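Local coordinates for protein V-type ATP synthase alpha chain (Nanoarchaeum equitans Kin4-M, PDB 5BN3) that belongs to the nucleotide-binding A subunits of V/A-type rotary ATPases and carries ADP in a P-loop-type domain, at residues A409-I421 against R482-F494. Residues are numbered along the deposited sequence; the frame is centred on the assembly and turned at random.
With ADP (adenosine-5'-diphosphate), chain C.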
loop_
_atom_site.group_PDB
_atom_site.type_symbol
_atom_site.label_atom_id
_atom_site.label_comp_id
_atom_site.label_asym_id
_atom_site.label_seq_id
_atom_site.Cartn_x
_atom_site.Cartn_y
_atom_site.Cartn_z
ATOM N N ALA A 409 -7.179 -23.955 -11.431
ATOM C CA ALA A 409 -5.911 -24.441 -11.971
ATOM C C ALA A 409 -5.174 -25.298 -10.943
ATOM O O ALA A 409 -4.585 -26.325 -11.284
ATOM C CB ALA A 409 -5.045 -23.273 -12.411
ATOM N N TYR A 410 -5.215 -24.852 -9.690
ATOM C CA TYR A 410 -4.643 -25.565 -8.549
ATOM C C TYR A 410 -5.047 -27.039 -8.533
ATOM O O TYR A 410 -4.203 -27.922 -8.360
ATOM C CB TYR A 410 -5.104 -24.870 -7.259
ATOM C CG TYR A 410 -4.525 -25.397 -5.966
ATOM C CD1 TYR A 410 -3.266 -25.000 -5.531
ATOM C CD2 TYR A 410 -5.257 -26.255 -5.153
ATOM C CE1 TYR A 410 -2.740 -25.465 -4.338
ATOM C CE2 TYR A 410 -4.739 -26.724 -3.957
ATOM C CZ TYR A 410 -3.481 -26.327 -3.557
ATOM O OH TYR A 410 -2.961 -26.791 -2.371
ATOM N N LYS A 411 -6.335 -27.301 -8.731
ATOM C CA LYS A 411 -6.844 -28.671 -8.700
ATOM C C LYS A 411 -6.999 -29.275 -10.095
ATOM O O LYS A 411 -7.724 -30.256 -10.279
ATOM C CB LYS A 411 -8.166 -28.737 -7.932
ATOM C CG LYS A 411 -9.306 -27.949 -8.552
ATOM C CD LYS A 411 -10.515 -27.952 -7.624
ATOM C CE LYS A 411 -11.759 -27.416 -8.320
ATOM N NZ LYS A 411 -12.950 -27.406 -7.418
ATOM N N ARG A 412 -6.312 -28.683 -11.068
ATOM C CA ARG A 412 -6.267 -29.203 -12.439
ATOM C C ARG A 412 -7.632 -29.246 -13.135
ATOM O O ARG A 412 -7.930 -30.162 -13.906
ATOM C CB ARG A 412 -5.560 -30.566 -12.493
ATOM C CG ARG A 412 -4.030 -30.473 -12.592
ATOM C CD ARG A 412 -3.415 -29.714 -11.430
ATOM N NE ARG A 412 -1.964 -29.588 -11.547
ATOM C CZ ARG A 412 -1.197 -28.977 -10.649
ATOM N NH1 ARG A 412 -1.743 -28.437 -9.571
ATOM N NH2 ARG A 412 0.113 -28.905 -10.830
ATOM N N HIS A 413 -8.442 -28.231 -12.863
ATOM C CA HIS A 413 -9.689 -27.998 -13.580
ATOM C C HIS A 413 -9.390 -27.045 -14.737
ATOM O O HIS A 413 -9.274 -25.831 -14.537
ATOM C CB HIS A 413 -10.710 -27.395 -12.609
ATOM C CG HIS A 413 -11.987 -26.938 -13.243
ATOM N ND1 HIS A 413 -13.226 -27.384 -12.819
ATOM C CD2 HIS A 413 -12.237 -26.035 -14.221
ATOM C CE1 HIS A 413 -14.168 -26.800 -13.525
ATOM N NE2 HIS A 413 -13.599 -25.974 -14.388
ATOM N N TYR A 414 -9.250 -27.598 -15.941
ATOM C CA TYR A 414 -8.970 -26.799 -17.132
ATOM C C TYR A 414 -10.070 -26.977 -18.177
ATOM O O TYR A 414 -10.565 -28.087 -18.366
ATOM C CB TYR A 414 -7.632 -27.189 -17.764
ATOM C CG TYR A 414 -6.429 -27.187 -16.848
ATOM C CD1 TYR A 414 -5.899 -26.001 -16.355
ATOM C CD2 TYR A 414 -5.796 -28.373 -16.518
ATOM C CE1 TYR A 414 -4.783 -26.007 -15.529
ATOM C CE2 TYR A 414 -4.688 -28.389 -15.700
ATOM C CZ TYR A 414 -4.185 -27.206 -15.210
ATOM O OH TYR A 414 -3.078 -27.229 -14.395
ATOM N N PRO A 415 -10.462 -25.888 -18.860
ATOM C CA PRO A 415 -10.021 -24.498 -18.665
ATOM C C PRO A 415 -10.426 -23.949 -17.302
ATOM O O PRO A 415 -11.553 -24.172 -16.857
ATOM C CB PRO A 415 -10.773 -23.737 -19.762
ATOM C CG PRO A 415 -11.076 -24.771 -20.802
ATOM C CD PRO A 415 -11.352 -26.020 -20.026
ATOM N N ALA A 416 -9.510 -23.244 -16.649
ATOM C CA ALA A 416 -9.767 -22.706 -15.316
ATOM C C ALA A 416 -10.602 -21.427 -15.346
ATOM O O ALA A 416 -10.287 -20.459 -14.654
ATOM C CB ALA A 416 -8.459 -22.465 -14.588
ATOM N N ILE A 417 -11.676 -21.435 -16.131
ATOM C CA ILE A 417 -12.556 -20.275 -16.244
ATOM C C ILE A 417 -13.400 -20.089 -14.981
ATOM O O ILE A 417 -14.143 -20.991 -14.586
ATOM C CB ILE A 417 -13.500 -20.409 -17.458
ATOM C CG1 ILE A 417 -12.706 -20.376 -18.769
ATOM C CG2 ILE A 417 -14.543 -19.305 -17.452
ATOM C CD1 ILE A 417 -12.163 -19.000 -19.126
ATOM N N ASN A 418 -13.279 -18.923 -14.350
ATOM C CA ASN A 418 -14.140 -18.552 -13.230
ATOM C C ASN A 418 -15.536 -18.216 -13.749
ATOM O O ASN A 418 -15.761 -17.130 -14.286
ATOM C CB ASN A 418 -13.534 -17.357 -12.479
ATOM C CG ASN A 418 -14.280 -17.013 -11.197
ATOM O OD1 ASN A 418 -15.511 -17.032 -11.147
ATOM N ND2 ASN A 418 -13.529 -16.686 -10.153
ATOM N N TYR A 419 -16.472 -19.147 -13.577
ATOM C CA TYR A 419 -17.816 -19.015 -14.138
ATOM C C TYR A 419 -18.728 -18.063 -13.364
ATOM O O TYR A 419 -19.888 -17.872 -13.733
ATOM C CB TYR A 419 -18.474 -20.394 -14.262
ATOM C CG TYR A 419 -18.280 -21.283 -13.054
ATOM C CD1 TYR A 419 -19.033 -21.099 -11.905
ATOM C CD2 TYR A 419 -17.355 -22.316 -13.074
ATOM C CE1 TYR A 419 -18.863 -21.909 -10.806
ATOM C CE2 TYR A 419 -17.178 -23.132 -11.979
ATOM C CZ TYR A 419 -17.937 -22.923 -10.849
ATOM O OH TYR A 419 -17.771 -23.728 -9.748
ATOM N N LEU A 420 -18.207 -17.465 -12.297
ATOM C CA LEU A 420 -18.968 -16.486 -11.527
ATOM C C LEU A 420 -18.516 -15.065 -11.847
ATOM O O LEU A 420 -19.308 -14.124 -11.803
ATOM C CB LEU A 420 -18.822 -16.752 -10.027
ATOM C CG LEU A 420 -19.371 -18.086 -9.516
ATOM C CD1 LEU A 420 -19.293 -18.163 -8.001
ATOM C CD2 LEU A 420 -20.798 -18.277 -9.980
ATOM N N ILE A 421 -17.237 -14.930 -12.180
ATOM C CA ILE A 421 -16.621 -13.634 -12.443
ATOM C C ILE A 421 -16.584 -13.310 -13.943
ATOM O O ILE A 421 -16.750 -12.155 -14.347
ATOM C CB ILE A 421 -15.199 -13.596 -11.837
ATOM C CG1 ILE A 421 -15.280 -13.572 -10.306
ATOM C CG2 ILE A 421 -14.416 -12.406 -12.345
ATOM C CD1 ILE A 421 -16.070 -12.403 -9.757
ATOM N N ARG A 482 -21.088 -30.803 -9.702
ATOM C CA ARG A 482 -19.934 -31.648 -9.992
ATOM C C ARG A 482 -19.992 -32.206 -11.414
ATOM O O ARG A 482 -18.973 -32.282 -12.104
ATOM C CB ARG A 482 -19.834 -32.791 -8.973
ATOM C CG ARG A 482 -18.733 -33.802 -9.283
ATOM C CD ARG A 482 -18.659 -34.919 -8.248
ATOM N NE ARG A 482 -17.622 -35.899 -8.574
ATOM C CZ ARG A 482 -17.854 -37.069 -9.162
ATOM N NH1 ARG A 482 -19.093 -37.417 -9.482
ATOM N NH2 ARG A 482 -16.849 -37.894 -9.422
ATOM N N ILE A 483 -21.191 -32.590 -11.846
ATOM C CA ILE A 483 -21.397 -33.132 -13.186
ATOM C C ILE A 483 -21.120 -32.082 -14.261
ATOM O O ILE A 483 -20.475 -32.366 -15.272
ATOM C CB ILE A 483 -22.834 -33.670 -13.356
ATOM C CG1 ILE A 483 -23.090 -34.828 -12.387
ATOM C CG2 ILE A 483 -23.072 -34.135 -14.782
ATOM C CD1 ILE A 483 -24.492 -35.391 -12.475
ATOM N N ILE A 484 -21.614 -30.868 -14.036
ATOM C CA ILE A 484 -21.402 -29.768 -14.969
ATOM C C ILE A 484 -19.921 -29.388 -15.035
ATOM O O ILE A 484 -19.376 -29.175 -16.120
ATOM C CB ILE A 484 -22.260 -28.541 -14.580
ATOM C CG1 ILE A 484 -23.749 -28.863 -14.754
ATOM C CG2 ILE A 484 -21.883 -27.329 -15.417
ATOM C CD1 ILE A 484 -24.683 -27.909 -14.033
ATOM N N ARG A 485 -19.272 -29.316 -13.875
ATOM C CA ARG A 485 -17.854 -28.970 -13.813
ATOM C C ARG A 485 -16.958 -30.040 -14.434
ATOM O O ARG A 485 -16.118 -29.733 -15.278
ATOM C CB ARG A 485 -17.428 -28.687 -12.367
ATOM C CG ARG A 485 -17.905 -27.342 -11.828
ATOM C CD ARG A 485 -17.390 -27.069 -10.417
ATOM N NE ARG A 485 -18.064 -27.875 -9.401
ATOM C CZ ARG A 485 -17.556 -28.978 -8.862
ATOM N NH1 ARG A 485 -16.361 -29.412 -9.237
ATOM N NH2 ARG A 485 -18.240 -29.648 -7.946
ATOM N N GLU A 486 -17.144 -31.293 -14.027
ATOM C CA GLU A 486 -16.267 -32.379 -14.472
ATOM C C GLU A 486 -16.642 -32.964 -15.832
ATOM O O GLU A 486 -15.804 -33.569 -16.499
ATOM C CB GLU A 486 -16.209 -33.498 -13.420
ATOM C CG GLU A 486 -15.538 -33.103 -12.110
ATOM C CD GLU A 486 -15.457 -34.254 -11.119
ATOM O OE1 GLU A 486 -15.927 -35.364 -11.447
ATOM O OE2 GLU A 486 -14.920 -34.048 -10.010
ATOM N N GLY A 487 -17.895 -32.790 -16.242
ATOM C CA GLY A 487 -18.368 -33.389 -17.478
ATOM C C GLY A 487 -18.611 -32.423 -18.623
ATOM O O GLY A 487 -18.698 -32.843 -19.777
ATOM N N PHE A 488 -18.714 -31.133 -18.316
ATOM C CA PHE A 488 -19.022 -30.136 -19.338
ATOM C C PHE A 488 -17.994 -29.003 -19.415
ATOM O O PHE A 488 -17.434 -28.734 -20.479
ATOM C CB PHE A 488 -20.421 -29.561 -19.108
ATOM C CG PHE A 488 -20.870 -28.615 -20.180
ATOM C CD1 PHE A 488 -21.273 -29.094 -21.415
ATOM C CD2 PHE A 488 -20.898 -27.248 -19.950
ATOM C CE1 PHE A 488 -21.688 -28.227 -22.407
ATOM C CE2 PHE A 488 -21.314 -26.376 -20.938
ATOM C CZ PHE A 488 -21.709 -26.866 -22.168
ATOM N N LEU A 489 -17.759 -28.336 -18.290
ATOM C CA LEU A 489 -16.854 -27.188 -18.255
ATOM C C LEU A 489 -15.404 -27.599 -18.500
ATOM O O LEU A 489 -14.703 -26.978 -19.304
ATOM C CB LEU A 489 -16.981 -26.438 -16.927
ATOM C CG LEU A 489 -18.357 -25.832 -16.648
ATOM C CD1 LEU A 489 -18.379 -25.103 -15.314
ATOM C CD2 LEU A 489 -18.739 -24.891 -17.767
ATOM N N GLN A 490 -14.958 -28.646 -17.814
ATOM C CA GLN A 490 -13.605 -29.158 -18.011
ATOM C C GLN A 490 -13.444 -29.740 -19.408
ATOM O O GLN A 490 -14.346 -30.405 -19.927
ATOM C CB GLN A 490 -13.259 -30.212 -16.953
ATOM C CG GLN A 490 -12.960 -29.637 -15.574
ATOM C CD GLN A 490 -12.605 -30.705 -14.557
ATOM O OE1 GLN A 490 -12.182 -31.805 -14.915
ATOM N NE2 GLN A 490 -12.778 -30.385 -13.280
ATOM N N GLN A 491 -12.290 -29.481 -20.014
ATOM C CA GLN A 491 -12.005 -29.961 -21.360
ATOM C C GLN A 491 -10.502 -30.159 -21.534
ATOM O O GLN A 491 -9.726 -29.203 -21.457
ATOM C CB GLN A 491 -12.555 -28.983 -22.405
ATOM C CG GLN A 491 -12.471 -29.488 -23.840
ATOM C CD GLN A 491 -13.315 -28.675 -24.802
ATOM O OE1 GLN A 491 -14.186 -27.906 -24.391
ATOM N NE2 GLN A 491 -13.060 -28.843 -26.095
ATOM N N ASP A 492 -10.098 -31.408 -21.756
ATOM C CA ASP A 492 -8.686 -31.763 -21.865
ATOM C C ASP A 492 -8.143 -31.391 -23.244
ATOM O O ASP A 492 -8.505 -31.998 -24.253
ATOM C CB ASP A 492 -8.498 -33.262 -21.611
ATOM C CG ASP A 492 -7.050 -33.643 -21.358
ATOM O OD1 ASP A 492 -6.142 -32.852 -21.692
ATOM O OD2 ASP A 492 -6.817 -34.748 -20.826
ATOM N N ALA A 493 -7.264 -30.394 -23.279
ATOM C CA ALA A 493 -6.693 -29.910 -24.533
ATOM C C ALA A 493 -5.767 -30.931 -25.181
ATOM O O ALA A 493 -5.461 -30.832 -26.372
ATOM C CB ALA A 493 -5.945 -28.620 -24.292
ATOM N N PHE A 494 -5.313 -31.900 -24.395
ATOM C CA PHE A 494 -4.334 -32.867 -24.880
ATOM C C PHE A 494 -4.866 -34.298 -24.884
ATOM O O PHE A 494 -4.099 -35.259 -24.822
ATOM C CB PHE A 494 -3.036 -32.747 -24.078
ATOM C CG PHE A 494 -2.533 -31.336 -23.974
ATOM C CD1 PHE A 494 -2.104 -30.658 -25.106
ATOM C CD2 PHE A 494 -2.506 -30.680 -22.754
ATOM C CE1 PHE A 494 -1.650 -29.353 -25.022
ATOM C CE2 PHE A 494 -2.052 -29.374 -22.661
ATOM C CZ PHE A 494 -1.622 -28.711 -23.798
HETATM P PB ADP C . -0.182 -19.691 -18.598
HETATM O O1B ADP C . -1.428 -19.055 -18.040
HETATM O O2B ADP C . 0.046 -19.443 -20.064
HETATM O O3B ADP C . 1.033 -19.492 -17.730
HETATM P PA ADP C . -0.348 -22.369 -19.644
HETATM O O1A ADP C . -1.285 -22.072 -20.778
HETATM O O2A ADP C . 1.122 -22.556 -19.919
HETATM O O3A ADP C . -0.537 -21.264 -18.483
HETATM O "O5'" ADP C . -0.892 -23.685 -18.895
HETATM C "C5'" ADP C . -0.311 -24.090 -17.656
HETATM C "C4'" ADP C . -0.453 -25.597 -17.479
HETATM O "O4'" ADP C . -1.838 -25.965 -17.439
HETATM C "C3'" ADP C . 0.191 -26.318 -18.649
HETATM O "O3'" ADP C . 1.132 -27.276 -18.154
HETATM C "C2'" ADP C . -0.953 -27.005 -19.363
HETATM O "O2'" ADP C . -0.604 -28.335 -19.746
HETATM C "C1'" ADP C . -2.100 -27.016 -18.368
HETATM N N9 ADP C . -3.379 -26.773 -19.078
HETATM C C8 ADP C . -3.934 -25.572 -19.325
HETATM N N7 ADP C . -5.105 -25.707 -19.999
HETATM C C5 ADP C . -5.315 -27.023 -20.189
HETATM C C6 ADP C . -6.361 -27.855 -20.827
HETATM N N6 ADP C . -7.450 -27.292 -21.410
HETATM N N1 ADP C . -6.187 -29.196 -20.799
HETATM C C2 ADP C . -5.112 -29.767 -20.221
HETATM N N3 ADP C . -4.126 -29.073 -19.626
HETATM C C4 ADP C . -4.173 -27.721 -19.578
HETATM O O HOH W 1 -14.021 -28.353 -10.387
HETATM O O HOH W 2 -13.975 -24.303 -18.022
#
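The adenine pocket of the bound ADP is lined where the loop carrying Tyr414 meets the chain leaving helix 472-489. Gln491 N donates to Tyr414 O (2.8 Å, N-H...O 168°), in the carbonyl plane on a lone pair, and the cis peptide before Pro415 puts its CD on the side of Tyr414 O, 3.6 Å from Gln491 N. Gln491 O then accepts from ADP N6 (3.0 Å), while Ala493 N donates almost straight to ADP N1 (3.0 Å, 172°). With CG beside its backbone N (chi1 -53°), Tyr414 lays one ring face against the base, ADP N9 lying over the ring centre. The side-chain amide of Gln491 is held at both ends, OE1 by Arg205 N and NE2 by Gly203 O. Farther from the nucleotide, Gln490 CG sits over a face of the His413 ring, 3.6 Å from its centroid, a CH-pi contact. A water joins His413 ND1 to Arg485 NH1, and Arg485 NH2 also pairs with Glu455. Tyr419 lays CD2 against Leu489 CD1 (3.7 Å) and brings OH to Arg485 CD (3.4 Å). The arrangement fits the alpha/beta family of rotary ATPases: P-loop and helical C-terminal domains both lining the adenine site.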